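Local coordinates for protein endo-beta-mannanase (Opitutaceae bacterium TAV5, PDB 7BOB) that probably trims mannose units from the ends of beta-1,4-linked mannan chains as a homotrimeric family 5 exo-beta-1,4-mannosidase of the termite hindgut, at residues T513-G518 / V554-E559. Residues are numbered along the deposited sequence; the frame is centred on the assembly and turned at random.
Sequences TCFLRG and VLADVE
Asp-557 is the N-cap of helix 558-564, and this contact is where that helix start, in the C-terminal domain with its mixed beta sheet, meets the loop that links strand 508-512 to strand 520-525. Strand 549-554 ends at Val-554, and residues 555-557 turn the chain past the loop into the helix.

One backbone hydrogen bond joins the two: Asp-557 N donates a hydrogen bond to Cys-514 O at 3.0 Å. The bond is moderately bent, 150° at the hydrogen, and the donor sits above the carbonyl plane. Inverse gamma turns centred on Leu-555 and Asp-557 bracket Ala-556 on the helix side. Within the loop, Gly-518 N bonds back to Phe-515 O, closing a beta turn of type II over Leu-516 and Arg-517.

The apolar part belongs to Phe-515. Its CG is anti to the carbonyl carbon (chi1 -59°), and the ring turns its CD2-CE2 side to residues 555-556. Ala-556 CB meets Phe-515 CE2 obliquely at 3.8 Å, while Leu-555 O lies at the ring edge, in its plane, 3.7 Å from Phe-515 CD2. An alanine in place of Phe-515 would lose both approaches and would probably loosen the packing of the loop against Ala-556.

Charge gathers at the Asp-557 carboxylate, whose CG is anti to the backbone N (chi1 -167°). OD1 caps Ala-560 N in the first turn of the helix, and OD2 forms a salt bridge with Arg-412, a pairing likely to favour the ionised acid. At the base of the side chain, Asp-557 CB lies 3.5 Å from Cys-514 O, the same oxygen its own N-H holds. The Leu-516 side chain crosses that of Asp-557 obliquely, bringing Leu-516 CD1 to 3.6 Å from Asp-557 OD2.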
ATOM      1  N   THR A 513     -13.889 -12.952  16.451  1.00 58.35           N
ATOM      2  CA  THR A 513     -13.065 -11.763  16.626  1.00 56.42           C
ATOM      3  C   THR A 513     -13.278 -10.705  15.556  1.00 53.92           C
ATOM      4  O   THR A 513     -12.787  -9.593  15.726  1.00 53.24           O
ATOM      5  CB  THR A 513     -11.580 -12.141  16.641  1.00 55.64           C
ATOM      6  OG1 THR A 513     -11.218 -12.631  15.337  1.00 57.49           O
ATOM      7  CG2 THR A 513     -11.305 -13.206  17.700  1.00 53.62           C
ATOM      8  N   CYS A 514     -13.980 -10.998  14.466  1.00 54.41           N
ATOM      9  CA  CYS A 514     -14.167 -10.039  13.380  1.00 52.97           C
ATOM     10  C   CYS A 514     -15.624  -9.639  13.262  1.00 55.30           C
ATOM     11  O   CYS A 514     -16.526 -10.460  13.480  1.00 54.68           O
ATOM     12  CB  CYS A 514     -13.702 -10.597  12.034  1.00 52.77           C
ATOM     13  SG  CYS A 514     -12.013 -11.168  12.015  1.00 57.58           S
ATOM     14  N   PHE A 515     -15.844  -8.396  12.865  1.00 50.16           N
ATOM     15  CA  PHE A 515     -17.171  -7.826  12.767  1.00 53.05           C
ATOM     16  C   PHE A 515     -17.196  -6.963  11.524  1.00 52.41           C
ATOM     17  O   PHE A 515     -16.169  -6.401  11.127  1.00 56.97           O
ATOM     18  CB  PHE A 515     -17.522  -7.028  14.047  1.00 52.84           C
ATOM     19  CG  PHE A 515     -17.468  -7.879  15.291  1.00 53.76           C
ATOM     20  CD1 PHE A 515     -16.293  -7.993  16.015  1.00 53.95           C
ATOM     21  CD2 PHE A 515     -18.566  -8.624  15.690  1.00 51.46           C
ATOM     22  CE1 PHE A 515     -16.219  -8.819  17.130  1.00 54.52           C
ATOM     23  CE2 PHE A 515     -18.500  -9.439  16.806  1.00 54.79           C
ATOM     24  CZ  PHE A 515     -17.319  -9.529  17.529  1.00 56.45           C
ATOM     25  N   LEU A 516     -18.355  -6.889  10.891  1.00 52.01           N
ATOM     26  CA  LEU A 516     -18.396  -6.317   9.553  1.00 53.66           C
ATOM     27  C   LEU A 516     -18.040  -4.840   9.610  1.00 50.87           C
ATOM     28  O   LEU A 516     -18.570  -4.091  10.436  1.00 51.97           O
ATOM     29  CB  LEU A 516     -19.772  -6.520   8.914  1.00 51.94           C
ATOM     30  CG  LEU A 516     -19.792  -6.471   7.380  1.00 55.68           C
ATOM     31  CD1 LEU A 516     -19.142  -7.722   6.767  1.00 52.13           C
ATOM     32  CD2 LEU A 516     -21.222  -6.311   6.863  1.00 55.37           C
ATOM     33  N   ARG A 517     -17.117  -4.441   8.733  1.00 49.95           N
ATOM     34  CA  ARG A 517     -16.543  -3.106   8.696  1.00 51.36           C
ATOM     35  C   ARG A 517     -15.861  -2.750  10.010  1.00 53.50           C
ATOM     36  O   ARG A 517     -15.667  -1.577  10.299  1.00 48.47           O
ATOM     37  CB  ARG A 517     -17.591  -2.043   8.344  1.00 51.80           C
ATOM     38  CG  ARG A 517     -18.348  -2.301   7.052  1.00 50.28           C
ATOM     39  CD  ARG A 517     -19.252  -1.120   6.766  1.00 53.57           C
ATOM     40  NE  ARG A 517     -20.135  -1.336   5.622  1.00 52.93           N
ATOM     41  CZ  ARG A 517     -19.846  -0.947   4.376  1.00 55.64           C
ATOM     42  NH1 ARG A 517     -18.684  -0.343   4.121  1.00 46.27           N
ATOM     43  NH2 ARG A 517     -20.712  -1.162   3.380  1.00 52.17           N
ATOM     44  N   GLY A 518     -15.495  -3.749  10.818  1.00 49.07           N
ATOM     45  CA  GLY A 518     -14.806  -3.462  12.056  1.00 49.46           C
ATOM     46  C   GLY A 518     -15.674  -2.891  13.150  1.00 53.84           C
ATOM     47  O   GLY A 518     -15.139  -2.457  14.178  1.00 54.43           O
ATOM     48  N   VAL A 554     -26.836 -13.329  12.187  1.00 47.64           N
ATOM     49  CA  VAL A 554     -25.694 -13.428  13.095  1.00 47.58           C
ATOM     50  C   VAL A 554     -24.972 -12.087  13.119  1.00 51.91           C
ATOM     51  O   VAL A 554     -24.526 -11.598  12.071  1.00 50.26           O
ATOM     52  CB  VAL A 554     -24.723 -14.549  12.673  1.00 50.08           C
ATOM     53  CG1 VAL A 554     -23.510 -14.600  13.602  1.00 49.10           C
ATOM     54  CG2 VAL A 554     -25.435 -15.900  12.603  1.00 48.50           C
ATOM     55  N   LEU A 555     -24.822 -11.511  14.309  1.00 49.15           N
ATOM     56  CA  LEU A 555     -24.201 -10.198  14.460  1.00 53.14           C
ATOM     57  C   LEU A 555     -22.687 -10.315  14.595  1.00 56.07           C
ATOM     58  O   LEU A 555     -22.082  -9.763  15.507  1.00 53.79           O
ATOM     59  CB  LEU A 555     -24.807  -9.465  15.654  1.00 49.81           C
ATOM     60  CG  LEU A 555     -26.341  -9.395  15.613  1.00 54.29           C
ATOM     61  CD1 LEU A 555     -26.926  -8.693  16.839  1.00 53.16           C
ATOM     62  CD2 LEU A 555     -26.794  -8.707  14.329  1.00 51.55           C
ATOM     63  N   ALA A 556     -22.063 -11.070  13.696  1.00 48.57           N
ATOM     64  CA  ALA A 556     -20.611 -11.162  13.651  1.00 51.70           C
ATOM     65  C   ALA A 556     -20.221 -11.556  12.238  1.00 55.06           C
ATOM     66  O   ALA A 556     -21.026 -12.118  11.488  1.00 52.80           O
ATOM     67  CB  ALA A 556     -20.053 -12.164  14.664  1.00 50.06           C
ATOM     68  N   ASP A 557     -18.980 -11.231  11.869  1.00 53.89           N
ATOM     69  CA  ASP A 557     -18.463 -11.615  10.557  1.00 48.88           C
ATOM     70  C   ASP A 557     -17.912 -13.032  10.662  1.00 48.92           C
ATOM     71  O   ASP A 557     -16.713 -13.247  10.875  1.00 47.83           O
ATOM     72  CB  ASP A 557     -17.411 -10.622  10.080  1.00 50.69           C
ATOM     73  CG  ASP A 557     -17.081 -10.790   8.619  1.00 51.55           C
ATOM     74  OD1 ASP A 557     -17.347 -11.892   8.064  1.00 51.69           O
ATOM     75  OD2 ASP A 557     -16.537  -9.836   8.032  1.00 50.25           O
ATOM     76  N   VAL A 558     -18.806 -14.009  10.464  1.00 49.06           N
ATOM     77  CA  VAL A 558     -18.485 -15.423  10.686  1.00 47.63           C
ATOM     78  C   VAL A 558     -17.296 -15.849   9.831  1.00 47.63           C
ATOM     79  O   VAL A 558     -16.269 -16.328  10.337  1.00 46.72           O
ATOM     80  CB  VAL A 558     -19.725 -16.292  10.403  1.00 52.97           C
ATOM     81  CG1 VAL A 558     -19.418 -17.785  10.553  1.00 47.76           C
ATOM     82  CG2 VAL A 558     -20.872 -15.876  11.316  1.00 49.74           C
ATOM     83  N   GLU A 559     -17.414 -15.672   8.517  1.00 45.97           N
ATOM     84  CA  GLU A 559     -16.381 -16.178   7.631  1.00 45.98           C
ATOM     85  C   GLU A 559     -15.043 -15.502   7.885  1.00 49.17           C
ATOM     86  O   GLU A 559     -13.999 -16.165   7.870  1.00 48.86           O
ATOM     87  CB  GLU A 559     -16.817 -16.016   6.178  1.00 49.61           C
ATOM     88  CG  GLU A 559     -17.919 -17.005   5.793  1.00 50.27           C
ATOM     89  CD  GLU A 559     -19.292 -16.530   6.245  1.00 46.63           C
ATOM     90  OE1 GLU A 559     -19.415 -15.372   6.701  1.00 48.20           O
ATOM     91  OE2 GLU A 559     -20.244 -17.307   6.118  1.00 48.95           O
TER